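PDB 3VSN: Non-sulfated chondroitin lyase E66 from Autographa californica nucleopolyhedrovirus, which cleaves non-sulfated chondroitin as a polysaccharide lyase of the occlusion-derived virus envelope and is essential for oral infection of the insect host. Local coordinates for residues Met437-Cys445 and Leu456-Leu467; Val319-Lys330 and Thr417-Ile428. All blocks are in the same frame, centred on the assembly; numbering follows the deposited sequence.

Contact 1. Residues Met437-Cys445 and Leu456-Leu467; sequences MNNLQFKSC and LYYNIGVEPNSL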
loop_
_atom_site.group_PDB
_atom_site.type_symbol
_atom_site.label_atom_id
_atom_site.label_comp_id
_atom_site.label_asym_id
_atom_site.label_seq_id
_atom_site.Cartn_x
_atom_site.Cartn_y
_atom_site.Cartn_z
ATOM N N MET A 437 -15.648 17.228 -3.537
ATOM C CA MET A 437 -15.799 17.342 -2.087
ATOM C C MET A 437 -16.157 18.772 -1.697
ATOM O O MET A 437 -15.553 19.352 -0.788
ATOM C CB MET A 437 -14.544 16.850 -1.350
ATOM C CG MET A 437 -14.343 15.341 -1.446
ATOM S SD MET A 437 -13.142 14.643 -0.289
ATOM C CE MET A 437 -11.612 15.303 -0.940
ATOM N N ASN A 438 -17.148 19.331 -2.398
ATOM C CA ASN A 438 -17.669 20.666 -2.100
ATOM C C ASN A 438 -16.617 21.773 -2.295
ATOM O O ASN A 438 -16.591 22.763 -1.554
ATOM C CB ASN A 438 -18.246 20.676 -0.674
ATOM C CG ASN A 438 -19.003 21.943 -0.348
ATOM O OD1 ASN A 438 -19.682 22.509 -1.200
ATOM N ND2 ASN A 438 -18.891 22.393 0.900
ATOM N N ASN A 439 -15.759 21.597 -3.302
ATOM C CA ASN A 439 -14.641 22.517 -3.577
ATOM C C ASN A 439 -13.670 22.692 -2.405
ATOM O O ASN A 439 -13.045 23.749 -2.261
ATOM C CB ASN A 439 -15.137 23.886 -4.085
ATOM C CG ASN A 439 -15.378 23.910 -5.588
ATOM O OD1 ASN A 439 -16.154 24.728 -6.086
ATOM N ND2 ASN A 439 -14.706 23.029 -6.318
ATOM N N LEU A 440 -13.553 21.658 -1.570
ATOM C CA LEU A 440 -12.555 21.642 -0.500
ATOM C C LEU A 440 -11.175 21.931 -1.065
ATOM O O LEU A 440 -10.751 21.317 -2.050
ATOM C CB LEU A 440 -12.539 20.295 0.235
ATOM C CG LEU A 440 -11.441 20.091 1.292
ATOM C CD1 LEU A 440 -11.701 20.917 2.548
ATOM C CD2 LEU A 440 -11.311 18.615 1.630
ATOM N N GLN A 441 -10.487 22.878 -0.440
ATOM C CA GLN A 441 -9.104 23.182 -0.772
ATOM C C GLN A 441 -8.303 23.343 0.511
ATOM O O GLN A 441 -8.869 23.639 1.568
ATOM C CB GLN A 441 -9.012 24.452 -1.623
ATOM C CG GLN A 441 -9.470 25.721 -0.913
ATOM C CD GLN A 441 -9.212 26.965 -1.737
ATOM O OE1 GLN A 441 -8.070 27.393 -1.890
ATOM N NE2 GLN A 441 -10.275 27.551 -2.269
ATOM N N PHE A 442 -6.993 23.127 0.416
ATOM C CA PHE A 442 -6.094 23.390 1.536
ATOM C C PHE A 442 -4.638 23.477 1.107
ATOM O O PHE A 442 -4.263 23.014 0.026
ATOM C CB PHE A 442 -6.262 22.349 2.665
ATOM C CG PHE A 442 -6.097 20.911 2.226
ATOM C CD1 PHE A 442 -4.847 20.405 1.873
ATOM C CD2 PHE A 442 -7.193 20.048 2.207
ATOM C CE1 PHE A 442 -4.697 19.080 1.481
ATOM C CE2 PHE A 442 -7.047 18.717 1.826
ATOM C CZ PHE A 442 -5.799 18.232 1.464
ATOM N N LYS A 443 -3.831 24.091 1.964
ATOM C CA LYS A 443 -2.390 23.897 1.935
ATOM C C LYS A 443 -2.062 23.007 3.126
ATOM O O LYS A 443 -2.499 23.277 4.244
ATOM C CB LYS A 443 -1.657 25.235 2.033
ATOM C CG LYS A 443 -1.823 26.147 0.820
ATOM C CD LYS A 443 -0.643 26.038 -0.137
ATOM C CE LYS A 443 -0.858 26.830 -1.423
ATOM N NZ LYS A 443 -0.872 28.310 -1.246
ATOM N N SER A 444 -1.319 21.931 2.878
ATOM C CA SER A 444 -1.036 20.937 3.908
ATOM C C SER A 444 0.467 20.775 4.078
ATOM O O SER A 444 1.180 20.538 3.101
ATOM C CB SER A 444 -1.679 19.593 3.542
ATOM O OG SER A 444 -1.295 18.570 4.446
ATOM N N CYS A 445 0.930 20.909 5.320
ATOM C CA CYS A 445 2.342 20.779 5.662
ATOM C C CYS A 445 2.499 19.622 6.638
ATOM O O CYS A 445 1.966 19.677 7.744
ATOM C CB CYS A 445 2.849 22.058 6.334
ATOM S SG CYS A 445 2.612 23.590 5.407
ATOM N N LEU A 456 0.267 20.808 9.743
ATOM C CA LEU A 456 -0.382 22.108 9.666
ATOM C C LEU A 456 -1.229 22.173 8.402
ATOM O O LEU A 456 -0.724 21.948 7.308
ATOM C CB LEU A 456 0.652 23.246 9.657
ATOM C CG LEU A 456 0.156 24.656 9.281
ATOM C CD1 LEU A 456 -0.813 25.214 10.318
ATOM C CD2 LEU A 456 1.317 25.618 9.068
ATOM N N TYR A 457 -2.517 22.464 8.560
ATOM C CA TYR A 457 -3.344 22.853 7.431
ATOM C C TYR A 457 -3.571 24.347 7.549
ATOM O O TYR A 457 -3.885 24.840 8.633
ATOM C CB TYR A 457 -4.716 22.184 7.475
ATOM C CG TYR A 457 -4.812 20.727 7.080
ATOM C CD1 TYR A 457 -4.653 20.317 5.749
ATOM C CD2 TYR A 457 -5.149 19.766 8.026
ATOM C CE1 TYR A 457 -4.792 18.978 5.391
ATOM C CE2 TYR A 457 -5.287 18.432 7.682
ATOM C CZ TYR A 457 -5.110 18.040 6.366
ATOM O OH TYR A 457 -5.250 16.705 6.039
ATOM N N TYR A 458 -3.408 25.068 6.444
ATOM C CA TYR A 458 -3.837 26.464 6.391
ATOM C C TYR A 458 -4.530 26.740 5.064
ATOM O O TYR A 458 -4.460 25.924 4.139
ATOM C CB TYR A 458 -2.668 27.425 6.644
ATOM C CG TYR A 458 -1.607 27.442 5.563
ATOM C CD1 TYR A 458 -0.505 26.588 5.624
ATOM C CD2 TYR A 458 -1.693 28.332 4.492
ATOM C CE1 TYR A 458 0.478 26.615 4.641
ATOM C CE2 TYR A 458 -0.722 28.361 3.503
ATOM C CZ TYR A 458 0.362 27.502 3.581
ATOM O OH TYR A 458 1.328 27.529 2.600
ATOM N N ASN A 459 -5.201 27.889 4.977
ATOM C CA ASN A 459 -6.030 28.226 3.818
ATOM C C ASN A 459 -7.029 27.120 3.466
ATOM O O ASN A 459 -7.257 26.830 2.286
ATOM C CB ASN A 459 -5.166 28.598 2.600
ATOM C CG ASN A 459 -4.401 29.895 2.795
ATOM O OD1 ASN A 459 -4.558 30.586 3.801
ATOM N ND2 ASN A 459 -3.562 30.228 1.830
ATOM N N ILE A 460 -7.604 26.494 4.498
ATOM C CA ILE A 460 -8.679 25.523 4.315
ATOM C C ILE A 460 -9.915 26.281 3.836
ATOM O O ILE A 460 -10.347 27.250 4.475
ATOM C CB ILE A 460 -9.034 24.780 5.624
ATOM C CG1 ILE A 460 -7.834 23.984 6.157
ATOM C CG2 ILE A 460 -10.235 23.863 5.419
ATOM C CD1 ILE A 460 -8.024 23.496 7.580
ATOM N N GLY A 461 -10.470 25.842 2.713
ATOM C CA GLY A 461 -11.660 26.473 2.162
ATOM C C GLY A 461 -12.643 25.484 1.578
ATOM O O GLY A 461 -12.266 24.373 1.211
ATOM N N VAL A 462 -13.910 25.887 1.521
ATOM C CA VAL A 462 -14.938 25.160 0.770
ATOM C C VAL A 462 -15.766 26.183 0.004
ATOM O O VAL A 462 -15.620 27.388 0.226
ATOM C CB VAL A 462 -15.875 24.306 1.665
ATOM C CG1 VAL A 462 -15.125 23.144 2.314
ATOM C CG2 VAL A 462 -16.586 25.161 2.708
ATOM N N GLU A 463 -16.628 25.707 -0.893
ATOM C CA GLU A 463 -17.568 26.581 -1.599
ATOM C C GLU A 463 -18.253 27.511 -0.591
ATOM O O GLU A 463 -18.777 27.042 0.416
ATOM C CB GLU A 463 -18.609 25.744 -2.355
ATOM C CG GLU A 463 -19.565 26.538 -3.240
ATOM C CD GLU A 463 -18.887 27.151 -4.455
ATOM O OE1 GLU A 463 -17.921 26.558 -4.983
ATOM O OE2 GLU A 463 -19.323 28.233 -4.889
ATOM N N PRO A 464 -18.224 28.836 -0.839
ATOM C CA PRO A 464 -18.911 29.748 0.078
ATOM C C PRO A 464 -20.388 29.392 0.261
ATOM O O PRO A 464 -21.040 28.960 -0.693
ATOM C CB PRO A 464 -18.770 31.106 -0.616
ATOM C CG PRO A 464 -17.492 30.988 -1.381
ATOM C CD PRO A 464 -17.461 29.566 -1.872
ATOM N N ASN A 465 -20.883 29.546 1.492
ATOM C CA ASN A 465 -22.310 29.386 1.828
ATOM C C ASN A 465 -22.876 27.976 1.656
ATOM O O ASN A 465 -24.086 27.803 1.481
ATOM C CB ASN A 465 -23.163 30.417 1.071
ATOM C CG ASN A 465 -22.698 31.837 1.317
ATOM O OD1 ASN A 465 -22.486 32.239 2.463
ATOM N ND2 ASN A 465 -22.512 32.596 0.242
ATOM N N SER A 466 -22.004 26.974 1.753
ATOM C CA SER A 466 -22.352 25.593 1.418
ATOM C C SER A 466 -22.530 24.663 2.620
ATOM O O SER A 466 -22.957 23.517 2.454
ATOM C CB SER A 466 -21.275 25.007 0.506
ATOM O OG SER A 466 -20.031 24.952 1.190
ATOM N N LEU A 467 -22.201 25.138 3.818
ATOM C CA LEU A 467 -22.152 24.245 4.982
ATOM C C LEU A 467 -23.375 24.283 5.901
ATOM O O LEU A 467 -23.378 23.623 6.942
ATOM C CB LEU A 467 -20.868 24.472 5.793
ATOM C CG LEU A 467 -19.547 24.182 5.074
ATOM C CD1 LEU A 467 -18.373 24.523 5.979
ATOM C CD2 LEU A 467 -19.471 22.737 4.598
HETATM O O HOH W 1 -5.942 26.637 -0.201
HETATM O O HOH W 2 -3.835 28.550 -0.538
#

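Contact 2. Residues Val319-Lys330 and Thr417-Ile428; sequences VHSADYSKVLTK and TAIAKTDTAGAI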
loop_
_atom_site.group_PDB
_atom_site.type_symbol
_atom_site.label_atom_id
_atom_site.label_comp_id
_atom_site.label_asym_id
_atom_site.label_seq_id
_atom_site.Cartn_x
_atom_site.Cartn_y
_atom_site.Cartn_z
ATOM N N VAL A 319 13.491 6.862 5.239
ATOM C CA VAL A 319 12.486 7.773 4.709
ATOM C C VAL A 319 12.529 7.654 3.183
ATOM O O VAL A 319 13.593 7.776 2.577
ATOM C CB VAL A 319 12.747 9.224 5.160
ATOM C CG1 VAL A 319 11.649 10.156 4.665
ATOM C CG2 VAL A 319 12.863 9.294 6.681
ATOM N N HIS A 320 11.373 7.394 2.578
ATOM C CA HIS A 320 11.256 7.193 1.133
ATOM C C HIS A 320 10.388 8.253 0.529
ATOM O O HIS A 320 9.426 8.707 1.159
ATOM C CB HIS A 320 10.615 5.839 0.830
ATOM C CG HIS A 320 11.320 4.662 1.456
ATOM N ND1 HIS A 320 12.513 4.211 1.014
ATOM C CD2 HIS A 320 10.938 3.816 2.494
ATOM C CE1 HIS A 320 12.884 3.146 1.747
ATOM N NE2 HIS A 320 11.919 2.904 2.651
ATOM N N SER A 321 10.683 8.639 -0.709
ATOM C CA SER A 321 9.813 9.574 -1.420
ATOM C C SER A 321 9.611 9.219 -2.886
ATOM O O SER A 321 10.532 8.771 -3.564
ATOM C CB SER A 321 10.333 11.010 -1.299
ATOM O OG SER A 321 11.555 11.176 -1.997
ATOM N N ALA A 322 8.391 9.430 -3.362
ATOM C CA ALA A 322 8.084 9.315 -4.776
ATOM C C ALA A 322 7.674 10.710 -5.229
ATOM O O ALA A 322 6.547 11.145 -4.983
ATOM C CB ALA A 322 6.964 8.310 -4.991
ATOM N N ASP A 323 8.613 11.420 -5.856
ATOM C CA ASP A 323 8.484 12.863 -6.091
ATOM C C ASP A 323 7.494 13.246 -7.194
ATOM O O ASP A 323 6.999 14.376 -7.220
ATOM C CB ASP A 323 9.850 13.482 -6.399
ATOM C CG ASP A 323 10.832 13.374 -5.238
ATOM O OD1 ASP A 323 10.417 13.085 -4.089
ATOM O OD2 ASP A 323 12.035 13.584 -5.488
ATOM N N TYR A 324 7.230 12.322 -8.111
ATOM C CA TYR A 324 6.271 12.552 -9.193
ATOM C C TYR A 324 4.871 12.043 -8.850
ATOM O O TYR A 324 3.873 12.709 -9.132
ATOM C CB TYR A 324 6.739 11.861 -10.471
ATOM C CG TYR A 324 7.815 12.598 -11.230
ATOM C CD1 TYR A 324 7.497 13.675 -12.058
ATOM C CD2 TYR A 324 9.149 12.199 -11.147
ATOM C CE1 TYR A 324 8.479 14.346 -12.770
ATOM C CE2 TYR A 324 10.140 12.861 -11.855
ATOM C CZ TYR A 324 9.800 13.932 -12.665
ATOM O OH TYR A 324 10.780 14.592 -13.371
ATOM N N SER A 325 4.811 10.850 -8.263
ATOM C CA SER A 325 3.544 10.196 -7.926
ATOM C C SER A 325 2.982 10.708 -6.604
ATOM O O SER A 325 1.795 10.522 -6.314
ATOM C CB SER A 325 3.734 8.680 -7.865
ATOM O OG SER A 325 4.188 8.181 -9.112
ATOM N N LYS A 326 3.852 11.350 -5.817
ATOM C CA LYS A 326 3.499 12.069 -4.574
ATOM C C LYS A 326 3.195 11.153 -3.385
ATOM O O LYS A 326 2.062 11.093 -2.905
ATOM C CB LYS A 326 2.365 13.098 -4.789
ATOM C CG LYS A 326 2.488 13.969 -6.042
ATOM C CD LYS A 326 3.811 14.723 -6.109
ATOM C CE LYS A 326 3.877 15.611 -7.341
ATOM N NZ LYS A 326 5.146 16.391 -7.416
ATOM N N VAL A 327 4.216 10.441 -2.918
ATOM C CA VAL A 327 4.107 9.635 -1.703
ATOM C C VAL A 327 5.356 9.871 -0.858
ATOM O O VAL A 327 6.476 9.817 -1.369
ATOM C CB VAL A 327 3.939 8.120 -2.006
ATOM C CG1 VAL A 327 3.840 7.313 -0.718
ATOM C CG2 VAL A 327 2.709 7.864 -2.867
ATOM N N LEU A 328 5.150 10.171 0.422
ATOM C CA LEU A 328 6.229 10.239 1.399
ATOM C C LEU A 328 5.963 9.197 2.476
ATOM O O LEU A 328 4.883 9.174 3.066
ATOM C CB LEU A 328 6.315 11.637 2.027
ATOM C CG LEU A 328 7.248 11.824 3.235
ATOM C CD1 LEU A 328 8.714 11.673 2.839
ATOM C CD2 LEU A 328 7.018 13.179 3.894
ATOM N N THR A 329 6.951 8.348 2.738
ATOM C CA THR A 329 6.777 7.235 3.660
ATOM C C THR A 329 7.994 7.094 4.563
ATOM O O THR A 329 9.131 7.168 4.102
ATOM C CB THR A 329 6.524 5.928 2.881
ATOM O OG1 THR A 329 5.293 6.045 2.155
ATOM C CG2 THR A 329 6.434 4.722 3.820
ATOM N N LYS A 330 7.747 6.902 5.853
ATOM C CA LYS A 330 8.827 6.697 6.802
ATOM C C LYS A 330 8.584 5.432 7.599
ATOM O O LYS A 330 7.489 5.219 8.130
ATOM C CB LYS A 330 8.970 7.900 7.741
ATOM C CG LYS A 330 10.014 7.718 8.836
ATOM C CD LYS A 330 10.161 8.987 9.658
ATOM C CE LYS A 330 10.879 8.730 10.974
ATOM N NZ LYS A 330 12.338 8.457 10.821
ATOM N N THR A 417 2.318 19.215 -5.313
ATOM C CA THR A 417 2.917 18.629 -4.114
ATOM C C THR A 417 4.443 18.619 -4.193
ATOM O O THR A 417 5.021 18.246 -5.216
ATOM C CB THR A 417 2.391 17.190 -3.871
ATOM O OG1 THR A 417 0.991 17.234 -3.576
ATOM C CG2 THR A 417 3.106 16.521 -2.703
ATOM N N ALA A 418 5.083 19.035 -3.106
ATOM C CA ALA A 418 6.535 18.959 -2.993
ATOM C C ALA A 418 6.931 18.084 -1.813
ATOM O O ALA A 418 6.243 18.051 -0.789
ATOM C CB ALA A 418 7.142 20.347 -2.854
ATOM N N ILE A 419 8.044 17.374 -1.972
ATOM C CA ILE A 419 8.565 16.495 -0.928
ATOM C C ILE A 419 10.066 16.737 -0.763
ATOM O O ILE A 419 10.791 16.845 -1.750
ATOM C CB ILE A 419 8.302 15.002 -1.243
ATOM C CG1 ILE A 419 6.801 14.736 -1.426
ATOM C CG2 ILE A 419 8.852 14.110 -0.133
ATOM C CD1 ILE A 419 6.470 13.400 -2.076
ATOM N N ALA A 420 10.520 16.844 0.482
ATOM C CA ALA A 420 11.948 16.928 0.776
ATOM C C ALA A 420 12.257 15.996 1.930
ATOM O O ALA A 420 11.518 15.959 2.912
ATOM C CB ALA A 420 12.350 18.357 1.122
ATOM N N LYS A 421 13.339 15.233 1.813
ATOM C CA LYS A 421 13.706 14.300 2.875
ATOM C C LYS A 421 15.204 14.266 3.145
ATOM O O LYS A 421 16.023 14.550 2.263
ATOM C CB LYS A 421 13.186 12.886 2.567
ATOM C CG LYS A 421 13.875 12.214 1.384
ATOM C CD LYS A 421 13.383 10.790 1.184
ATOM C CE LYS A 421 14.254 10.034 0.191
ATOM N NZ LYS A 421 14.125 10.574 -1.193
ATOM N N THR A 422 15.537 13.919 4.384
ATOM C CA THR A 422 16.913 13.680 4.808
ATOM C C THR A 422 16.994 12.282 5.435
ATOM O O THR A 422 16.118 11.449 5.190
ATOM C CB THR A 422 17.396 14.748 5.811
ATOM O OG1 THR A 422 16.486 14.810 6.919
ATOM C CG2 THR A 422 17.494 16.123 5.146
ATOM N N ASP A 423 18.020 12.052 6.256
ATOM C CA ASP A 423 18.286 10.741 6.859
ATOM C C ASP A 423 17.101 10.172 7.634
ATOM O O ASP A 423 16.688 9.034 7.409
ATOM C CB ASP A 423 19.493 10.818 7.797
ATOM C CG ASP A 423 20.809 10.677 7.070
ATOM O OD1 ASP A 423 20.803 10.593 5.827
ATOM O OD2 ASP A 423 21.857 10.650 7.752
ATOM N N THR A 424 16.564 10.966 8.560
ATOM C CA THR A 424 15.516 10.489 9.464
ATOM C C THR A 424 14.210 11.269 9.345
ATOM O O THR A 424 13.219 10.920 9.985
ATOM C CB THR A 424 15.974 10.539 10.940
ATOM O OG1 THR A 424 16.065 11.904 11.368
ATOM C CG2 THR A 424 17.326 9.849 11.129
ATOM N N ALA A 425 14.209 12.319 8.529
ATOM C CA ALA A 425 13.052 13.197 8.441
ATOM C C ALA A 425 12.593 13.414 7.008
ATOM O O ALA A 425 13.387 13.345 6.074
ATOM C CB ALA A 425 13.351 14.528 9.117
ATOM N N GLY A 426 11.301 13.673 6.847
ATOM C CA GLY A 426 10.728 13.960 5.538
ATOM C C GLY A 426 9.555 14.909 5.677
ATOM O O GLY A 426 8.720 14.746 6.568
ATOM N N ALA A 427 9.503 15.909 4.802
ATOM C CA ALA A 427 8.395 16.855 4.778
ATOM C C ALA A 427 7.647 16.775 3.456
ATOM O O ALA A 427 8.246 16.538 2.406
ATOM C CB ALA A 427 8.895 18.274 5.012
ATOM N N ILE A 428 6.337 16.986 3.517
ATOM C CA ILE A 428 5.508 16.999 2.319
ATOM C C ILE A 428 4.568 18.203 2.351
ATOM O O ILE A 428 3.942 18.486 3.370
ATOM C CB ILE A 428 4.765 15.652 2.107
ATOM C CG1 ILE A 428 3.913 15.682 0.829
ATOM C CG2 ILE A 428 3.945 15.259 3.334
ATOM C CD1 ILE A 428 3.497 14.310 0.341
HETATM O O HOH W 3 16.303 7.477 5.215
HETATM O O HOH W 4 13.151 7.593 -1.838
HETATM O O HOH W 5 3.378 18.798 -8.012
#

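Contact 1. Residues Met437-Cys445 and Leu456-Leu467
Residues 440-445 and 456-461 run antiparallel as the two arms of a beta hairpin, paired at Gln441-Gly461, Lys443-Tyr458 and Cys445-Leu456, with the register slipping by one residue at a bulge around Asn459. The slip coincides with a corner in the chain at Asn459, where the backbone has left-handed angles. Three aromatic rings carry the middle of the contact. Tyr457 turns its edge to Phe442, placing CE1 over the centre of the Phe442 ring, 3.7 Å above its plane; the rings stand at 68° in a T-shaped pair. A chi1 of 67°, with CG between the backbone N and the carbonyl carbon, brings the Tyr458 ring over Lys443, whose CB sits over its face, 3.5 Å from the centroid, as a CH-pi contact. Cys445 SG meets the same ring at its edge, 3.8 Å from Tyr458 CE1. Lys443 NZ forms a salt bridge with Glu574 and the Tyr458 hydroxyl a hydrogen bond with it, so the carboxylate probably offsets the lysine's charge. Two waters link the strands at the bulge: one joins Gln441 OE1 to Asn459 O, the other Lys443 NZ to Asn459 ND2. Beyond the paired strands, the type I' turn at 437-440 meets the turn at 463-466. Glu463 N bonds almost straight to Asn438 O at 3.0 Å. Asn438 ND2 donates to Ser466 OG at 2.8 Å, the hydroxyl lying near the amide plane, and also to Gln392. That hydroxyl in turn donates to Glu463 O at 2.6 Å, closing the second turn. In the sheet, strand 426-434 flanks residues 440-445 and strand 550-558 flanks 456-461; Met364 of helix 359-364 touches Leu440, Phe442 and Tyr457, while helix 542-546 packs on Val462 and Leu467.

Contact 2. Residues Val319-Lys330 and Thr417-Ile428
Leu328 and Ile419 each point at the other's sheet and pass side by side where two beta hairpins pack face to face, 319-330 from a four-stranded antiparallel sheet and 417-428 from the edge of a seven-stranded one, as in a beta-sandwich. The strand axes lie 7.8 Å apart; no backbone pairing joins the hairpins, and side chains bridge the gap, several of them onto backbone oxygens. Leu328 splits its branches: CD1 lies 3.8 Å from Ile419 CG2, while CD2 rests on the Gly426 carbonyl and Ile428 CG2. The same Ile419 CG2 meets Ser321 CB at 3.6 Å, and Ile419 CD1 rests against the carbonyl oxygens of both Ala322 and Val327. Val319 fills the far end, with CG1 against Lys421 CB and CG2 against the backbone of Thr424. Gly426 brings its backbone close under Leu328 and Val319.

Three lysines frame this apolar centre. The Lys421 side chain passes Val319 heading the opposite way, its CD 3.3 Å from Val319 O, and a bend at chi4 (-68°) turns NZ to a hydrogen bond with Ser321 OG, 2.8 Å away. Lys330 is extended until its last torsion and donates to Thr424 O; Asp450 supplies its salt bridge. A G1 beta bulge, Lys326 and Val327 facing Ala322, shapes the turn of the first hairpin. There Lys326 lays CD along Thr417 CB, and four oxygens surround its ammonium, its three hydrogens probably shared among them: Glu608 in a salt bridge, a water that also takes the Thr417 N-H, Thr417 O at 2.9 Å from Lys326 NZ, and Asp323 O at 2.7 Å, the last approached nearly along the C=O axis.

In the fold
Contacts 1 and 2 follow in series along the chain and share one seven-stranded antiparallel sheet: strand 426-434, which supplies Gly426-Ile428 to contact 2, lies directly beside strand 440-449 of contact 1. Their centres are 23 Å apart, and their nearest atoms about 3 Å. Contact 1 pairs neighbouring strands within the sheet, its centre about 27 Å from the centre of the chain, whereas contact 2 packs the face of the sheet near its edge strand against a second sheet, its centre about 15 Å from the centre of the chain. Both lie away from the catalytic residues Asn191, His246 and Tyr254. A glycerol, probably from crystallisation, binds beside contact 2 at Asp423, Thr422 and Val319.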